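Protein transport protein HOFQ (Aggregatibacter actinomycetemcomitans, PDB 2Y3M) is a secretin of the competence machinery whose extra-membranous domains bind DNA, consistent with a part in DNA uptake across the outer membrane. Local coordinates at residues A115-M121 / F140-L146; R11-P16 / D65-E69. All coordinates share one frame. Residue numbers count along the deposited sequence, not the author numbering.

Interaction 1. Residues A115-M121 / F140-L146; sequences AKASEVM and FDDRSNL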
loop_
_atom_site.group_PDB
_atom_site.type_symbol
_atom_site.label_atom_id
_atom_site.label_comp_id
_atom_site.label_asym_id
_atom_site.label_seq_id
_atom_site.Cartn_x
_atom_site.Cartn_y
_atom_site.Cartn_z
ATOM N N ALA B 115 -10.476 19.715 23.063
ATOM C CA ALA B 115 -11.162 18.660 22.326
ATOM C C ALA B 115 -10.486 18.370 20.985
ATOM O O ALA B 115 -9.726 19.197 20.477
ATOM C CB ALA B 115 -12.632 19.035 22.117
ATOM N N LYS B 116 -10.752 17.184 20.435
ATOM C CA LYS B 116 -10.412 16.865 19.049
ATOM C C LYS B 116 -11.528 17.347 18.122
ATOM O O LYS B 116 -12.714 17.139 18.409
ATOM C CB LYS B 116 -10.228 15.359 18.872
ATOM C CG LYS B 116 -8.797 14.868 19.011
ATOM C CD LYS B 116 -8.699 13.374 18.723
ATOM C CE LYS B 116 -9.115 12.538 19.929
ATOM N NZ LYS B 116 -9.177 11.083 19.601
ATOM N N ALA B 117 -11.137 17.982 17.015
ATOM C CA ALA B 117 -12.073 18.478 16.002
ATOM C C ALA B 117 -13.091 17.419 15.555
ATOM O O ALA B 117 -14.284 17.702 15.469
ATOM C CB ALA B 117 -11.311 19.041 14.803
ATOM N N SER B 118 -12.614 16.200 15.306
ATOM C CA SER B 118 -13.474 15.097 14.871
ATOM C C SER B 118 -14.496 14.689 15.934
ATOM O O SER B 118 -15.636 14.367 15.603
ATOM C CB SER B 118 -12.636 13.893 14.451
ATOM O OG SER B 118 -11.793 13.484 15.511
ATOM N N GLU B 119 -14.087 14.719 17.203
ATOM C CA GLU B 119 -15.000 14.427 18.312
ATOM C C GLU B 119 -16.076 15.507 18.467
ATOM O O GLU B 119 -17.250 15.193 18.684
ATOM C CB GLU B 119 -14.240 14.222 19.630
ATOM C CG GLU B 119 -13.233 13.065 19.621
ATOM C CD GLU B 119 -13.870 11.693 19.423
ATOM O OE1 GLU B 119 -15.073 11.515 19.739
ATOM O OE2 GLU B 119 -13.156 10.778 18.955
ATOM N N VAL B 120 -15.669 16.769 18.339
ATOM C CA VAL B 120 -16.601 17.898 18.339
ATOM C C VAL B 120 -17.628 17.725 17.218
ATOM O O VAL B 120 -18.833 17.862 17.448
ATOM C CB VAL B 120 -15.868 19.248 18.182
ATOM C CG1 VAL B 120 -16.857 20.413 18.102
ATOM C CG2 VAL B 120 -14.906 19.464 19.333
ATOM N N MET B 121 -17.139 17.394 16.023
ATOM C CA MET B 121 -17.992 17.165 14.859
ATOM C C MET B 121 -18.981 16.015 15.031
ATOM O O MET B 121 -20.110 16.104 14.566
ATOM C CB MET B 121 -17.152 16.973 13.593
ATOM C CG MET B 121 -16.557 18.273 13.069
ATOM S SD MET B 121 -17.801 19.511 12.618
ATOM C CE MET B 121 -18.381 18.879 11.049
ATOM N N PHE B 140 -12.313 20.669 8.626
ATOM C CA PHE B 140 -11.613 20.487 9.898
ATOM C C PHE B 140 -10.468 19.491 9.804
ATOM O O PHE B 140 -10.378 18.727 8.844
ATOM C CB PHE B 140 -12.589 20.074 11.005
ATOM C CG PHE B 140 -13.244 18.732 10.786
ATOM C CD1 PHE B 140 -14.332 18.600 9.915
ATOM C CD2 PHE B 140 -12.790 17.604 11.472
ATOM C CE1 PHE B 140 -14.957 17.370 9.726
ATOM C CE2 PHE B 140 -13.400 16.359 11.288
ATOM C CZ PHE B 140 -14.488 16.238 10.411
ATOM N N ASP B 141 -9.611 19.494 10.821
ATOM C CA ASP B 141 -8.404 18.689 10.812
ATOM C C ASP B 141 -7.939 18.435 12.240
ATOM O O ASP B 141 -7.715 19.374 12.994
ATOM C CB ASP B 141 -7.320 19.432 10.030
ATOM C CG ASP B 141 -6.208 18.533 9.568
ATOM O OD1 ASP B 141 -5.738 17.696 10.364
ATOM O OD2 ASP B 141 -5.792 18.672 8.400
ATOM N N ASP B 142 -7.780 17.167 12.606
ATOM C CA ASP B 142 -7.302 16.799 13.948
ATOM C C ASP B 142 -5.813 17.093 14.203
ATOM O O ASP B 142 -5.369 17.085 15.361
ATOM C CB ASP B 142 -7.596 15.321 14.237
ATOM C CG ASP B 142 -9.046 15.070 14.619
ATOM O OD1 ASP B 142 -9.824 16.037 14.738
ATOM O OD2 ASP B 142 -9.406 13.890 14.808
ATOM N N ARG B 143 -5.050 17.337 13.134
ATOM C CA ARG B 143 -3.612 17.614 13.247
ATOM C C ARG B 143 -3.378 18.999 13.832
ATOM O O ARG B 143 -2.833 19.137 14.927
ATOM C CB ARG B 143 -2.916 17.539 11.890
ATOM C CG ARG B 143 -2.884 16.189 11.225
ATOM C CD ARG B 143 -2.195 16.341 9.884
ATOM N NE ARG B 143 -2.330 15.161 9.036
ATOM C CZ ARG B 143 -3.333 14.945 8.187
ATOM N NH1 ARG B 143 -4.321 15.827 8.061
ATOM N NH2 ARG B 143 -3.345 13.834 7.462
ATOM N N SER B 144 -3.783 20.020 13.077
ATOM C CA SER B 144 -3.730 21.403 13.527
ATOM C C SER B 144 -4.879 21.681 14.489
ATOM O O SER B 144 -4.903 22.708 15.163
ATOM C CB SER B 144 -3.782 22.357 12.332
ATOM O OG SER B 144 -4.911 22.103 11.518
ATOM N N ASN B 145 -5.821 20.742 14.545
ATOM C CA ASN B 145 -7.001 20.817 15.403
ATOM C C ASN B 145 -7.808 22.105 15.206
ATOM O O ASN B 145 -8.279 22.715 16.164
ATOM C CB ASN B 145 -6.634 20.575 16.873
ATOM C CG ASN B 145 -7.731 19.855 17.635
ATOM O OD1 ASN B 145 -8.569 19.168 17.047
ATOM N ND2 ASN B 145 -7.727 20.004 18.952
ATOM N N LEU B 146 -7.947 22.499 13.941
ATOM C CA LEU B 146 -8.716 23.674 13.542
ATOM C C LEU B 146 -10.086 23.249 13.030
ATOM O O LEU B 146 -10.240 22.142 12.516
ATOM C CB LEU B 146 -7.998 24.437 12.420
ATOM C CG LEU B 146 -6.605 25.031 12.627
ATOM C CD1 LEU B 146 -5.976 25.384 11.288
ATOM C CD2 LEU B 146 -6.637 26.249 13.526
#

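Interaction 2. Residues R11-P16 / D65-E69; sequences RLKQAP and DLWQE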
loop_
_atom_site.group_PDB
_atom_site.type_symbol
_atom_site.label_atom_id
_atom_site.label_comp_id
_atom_site.label_asym_id
_atom_site.label_seq_id
_atom_site.Cartn_x
_atom_site.Cartn_y
_atom_site.Cartn_z
ATOM N N ARG B 11 -10.163 13.559 0.963
ATOM C CA ARG B 11 -9.366 13.265 -0.213
ATOM C C ARG B 11 -8.105 12.502 0.186
ATOM O O ARG B 11 -7.382 12.909 1.096
ATOM C CB ARG B 11 -9.030 14.562 -0.954
ATOM C CG ARG B 11 -8.253 14.379 -2.251
ATOM C CD ARG B 11 -8.274 15.658 -3.081
ATOM N NE ARG B 11 -9.592 15.895 -3.669
ATOM C CZ ARG B 11 -9.920 15.599 -4.924
ATOM N NH1 ARG B 11 -9.024 15.056 -5.741
ATOM N NH2 ARG B 11 -11.143 15.850 -5.368
ATOM N N LEU B 12 -7.871 11.377 -0.482
ATOM C CA LEU B 12 -6.640 10.611 -0.320
ATOM C C LEU B 12 -5.779 10.782 -1.563
ATOM O O LEU B 12 -6.190 10.426 -2.670
ATOM C CB LEU B 12 -6.933 9.119 -0.079
ATOM C CG LEU B 12 -7.751 8.644 1.134
ATOM C CD1 LEU B 12 -7.742 7.119 1.208
ATOM C CD2 LEU B 12 -7.233 9.232 2.436
ATOM N N LYS B 13 -4.594 11.349 -1.376
ATOM C CA LYS B 13 -3.633 11.525 -2.462
ATOM C C LYS B 13 -2.553 10.452 -2.343
ATOM O O LYS B 13 -2.165 10.089 -1.230
ATOM C CB LYS B 13 -3.012 12.928 -2.399
ATOM C CG LYS B 13 -2.380 13.401 -3.711
ATOM C CD LYS B 13 -1.692 14.758 -3.580
ATOM C CE LYS B 13 -2.680 15.919 -3.724
ATOM N NZ LYS B 13 -1.998 17.227 -3.979
ATOM N N GLN B 14 -2.085 9.930 -3.476
ATOM C CA GLN B 14 -0.993 8.955 -3.455
ATOM C C GLN B 14 0.331 9.633 -3.146
ATOM O O GLN B 14 0.719 10.592 -3.812
ATOM C CB GLN B 14 -0.901 8.162 -4.761
ATOM C CG GLN B 14 -1.558 6.785 -4.686
ATOM C CD GLN B 14 -1.070 5.826 -5.758
ATOM O OE1 GLN B 14 -0.518 6.240 -6.776
ATOM N NE2 GLN B 14 -1.278 4.532 -5.531
ATOM N N ALA B 15 1.007 9.127 -2.121
ATOM C CA ALA B 15 2.276 9.678 -1.658
ATOM C C ALA B 15 3.399 9.498 -2.687
ATOM O O ALA B 15 3.361 8.559 -3.485
ATOM C CB ALA B 15 2.659 9.044 -0.325
ATOM N N PRO B 16 4.394 10.410 -2.683
ATOM C CA PRO B 16 5.561 10.243 -3.563
ATOM C C PRO B 16 6.362 8.991 -3.203
ATOM O O PRO B 16 6.762 8.805 -2.052
ATOM C CB PRO B 16 6.383 11.514 -3.312
ATOM C CG PRO B 16 5.398 12.505 -2.789
ATOM C CD PRO B 16 4.429 11.702 -1.974
ATOM N N ASP B 65 2.746 3.041 4.019
ATOM C CA ASP B 65 1.461 3.692 3.790
ATOM C C ASP B 65 1.552 4.572 2.542
ATOM O O ASP B 65 2.313 5.539 2.503
ATOM C CB ASP B 65 1.017 4.507 5.010
ATOM C CG ASP B 65 -0.494 4.727 5.044
ATOM O OD1 ASP B 65 -1.066 5.195 4.033
ATOM O OD2 ASP B 65 -1.112 4.428 6.090
ATOM N N LEU B 66 0.759 4.220 1.533
ATOM C CA LEU B 66 0.800 4.872 0.226
ATOM C C LEU B 66 -0.057 6.145 0.128
ATOM O O LEU B 66 0.009 6.863 -0.872
ATOM C CB LEU B 66 0.395 3.874 -0.873
ATOM C CG LEU B 66 1.234 2.601 -1.081
ATOM C CD1 LEU B 66 0.535 1.661 -2.042
ATOM C CD2 LEU B 66 2.663 2.890 -1.568
ATOM N N TRP B 67 -0.840 6.434 1.164
ATOM C CA TRP B 67 -1.834 7.503 1.078
ATOM C C TRP B 67 -1.639 8.617 2.093
ATOM O O TRP B 67 -1.431 8.367 3.282
ATOM C CB TRP B 67 -3.239 6.919 1.207
ATOM C CG TRP B 67 -3.475 5.790 0.260
ATOM C CD1 TRP B 67 -3.288 4.462 0.508
ATOM C CD2 TRP B 67 -3.916 5.889 -1.097
ATOM N NE1 TRP B 67 -3.595 3.724 -0.607
ATOM C CE2 TRP B 67 -3.985 4.574 -1.609
ATOM C CE3 TRP B 67 -4.268 6.963 -1.930
ATOM C CZ2 TRP B 67 -4.392 4.298 -2.920
ATOM C CZ3 TRP B 67 -4.679 6.690 -3.232
ATOM C CH2 TRP B 67 -4.733 5.362 -3.715
ATOM N N GLN B 68 -1.704 9.851 1.609
ATOM C CA GLN B 68 -1.753 11.009 2.489
ATOM C C GLN B 68 -3.143 11.629 2.456
ATOM O O GLN B 68 -3.788 11.705 1.406
ATOM C CB GLN B 68 -0.661 12.035 2.157
ATOM C CG GLN B 68 -0.520 12.401 0.684
ATOM C CD GLN B 68 0.867 12.942 0.349
ATOM O OE1 GLN B 68 1.871 12.532 0.940
ATOM N NE2 GLN B 68 0.926 13.864 -0.607
ATOM N N GLU B 69 -3.609 12.043 3.624
ATOM C CA GLU B 69 -4.952 12.576 3.757
ATOM C C GLU B 69 -4.942 14.065 4.071
ATOM O O GLU B 69 -4.187 14.533 4.928
ATOM C CB GLU B 69 -5.765 11.792 4.798
ATOM C CG GLU B 69 -4.959 11.202 5.955
ATOM C CD GLU B 69 -5.833 10.607 7.052
ATOM O OE1 GLU B 69 -6.933 11.142 7.311
ATOM O OE2 GLU B 69 -5.410 9.609 7.670
#

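Interaction 1. Residues A115-M121 / F140-L146
Phe140 lays one face of its ring against Met121: CG of Met121 sits 3.7 Å from the centroid of the Phe140 ring, close to the ring normal. Met121 SD lies obliquely at 4.9 Å from that centroid, a Met-aromatic contact. Ala117 CB packs on Phe140 CD2 at 3.9 Å. At the start of helix 117-125 the first backbone NH groups have no acceptor in a preceding turn. Lys116 holds the N-cap position, and the turn after strand 137-141 supplies two acceptors. Asn145 OD1 accepts from Ala117 N at 2.8 Å, and Asp142 OD1 from Ser118 N at 2.9 Å. Ser118 OG donates to Asp142 OD2 at 2.5 Å. Asn145 ND2 donates to Ala115 O at 2.6 Å, so both ends of its amide are used. The contact packs a helix on a beta hairpin within the secretin short domain. Met121 and Phe140 also pack on Phe8 of strand 6-14 and Leu147 of strand 146-151, while Leu51 of the second subunit packs on Ser118 and Phe140.

Interaction 2. Residues R11-P16 / D65-E69
Gln68 lies across from Lys13 and reaches toward the Ala15 end of the facing segment. It makes the central backbone link, an antiparallel hydrogen-bonded pair with Lys13: Lys13 N donates to Gln68 O at 2.9 Å, and Gln68 N donates to Lys13 O at 2.9 Å. On the same face of the sheet, Lys13 CB and Gln68 CG are 4.0 Å apart. Gln68 OE1 approaches Ala15 CB at 3.8 Å.

Trp67 occupies the other face, with Leu12, Gln14 and Glu69. Gln14 is its non-hydrogen-bonded partner. Gln14 CG lies over the indole face, 3.8 Å from the centroid of the Trp67 six-membered ring, a CH-pi contact. Leu12 CB touches Trp67 CE3 at 3.9 Å. The ends of strands 6-14 and 67-76 extend from the five-stranded sheet as a two-stranded antiparallel arm toward helices 18-26 and 51-63. The pairing runs beyond the strands as far as Ala15 N, which donates to Leu66 O at 2.8 Å. Just before strand 67-76, an Asx turn sets the chain: Trp67 N donates to Asp65 OD1 at 3.1 Å.

Leu12 CD2 also meets Glu69 CB at 3.8 Å. The carboxylate of Glu69 bridges to Lys62 of the second subunit, and Arg11 pairs with Asp35 of that subunit. Residues 11-13 also join an antiparallel strand of the second subunit, which carries the sheet across the interface.

Overall arrangement
From the N terminus, strand 6-14 forms an edge of the five-stranded sheet and runs out beyond its other strands. The chain then builds helix 18-26, the hairpin 31-48 and helix 51-63. Interaction 2 closes this excursion by pairing strand 6-14 with strand 67-76 on the way back. Residues 78-103 are not modelled. Interaction 1 opens later and closes a shorter loop, tying the start of helix 117-125 to the turn between strands 137-141 and 146-151. The two contacts are in series, neither nested nor crossed. Their centres are about 20 Å apart, yet strands 67-76 and 137-141 are neighbours in one sheet. Arg143 NH2 packs 2.8 Å from Glu69 O, so the contacts touch. Both also touch the second subunit.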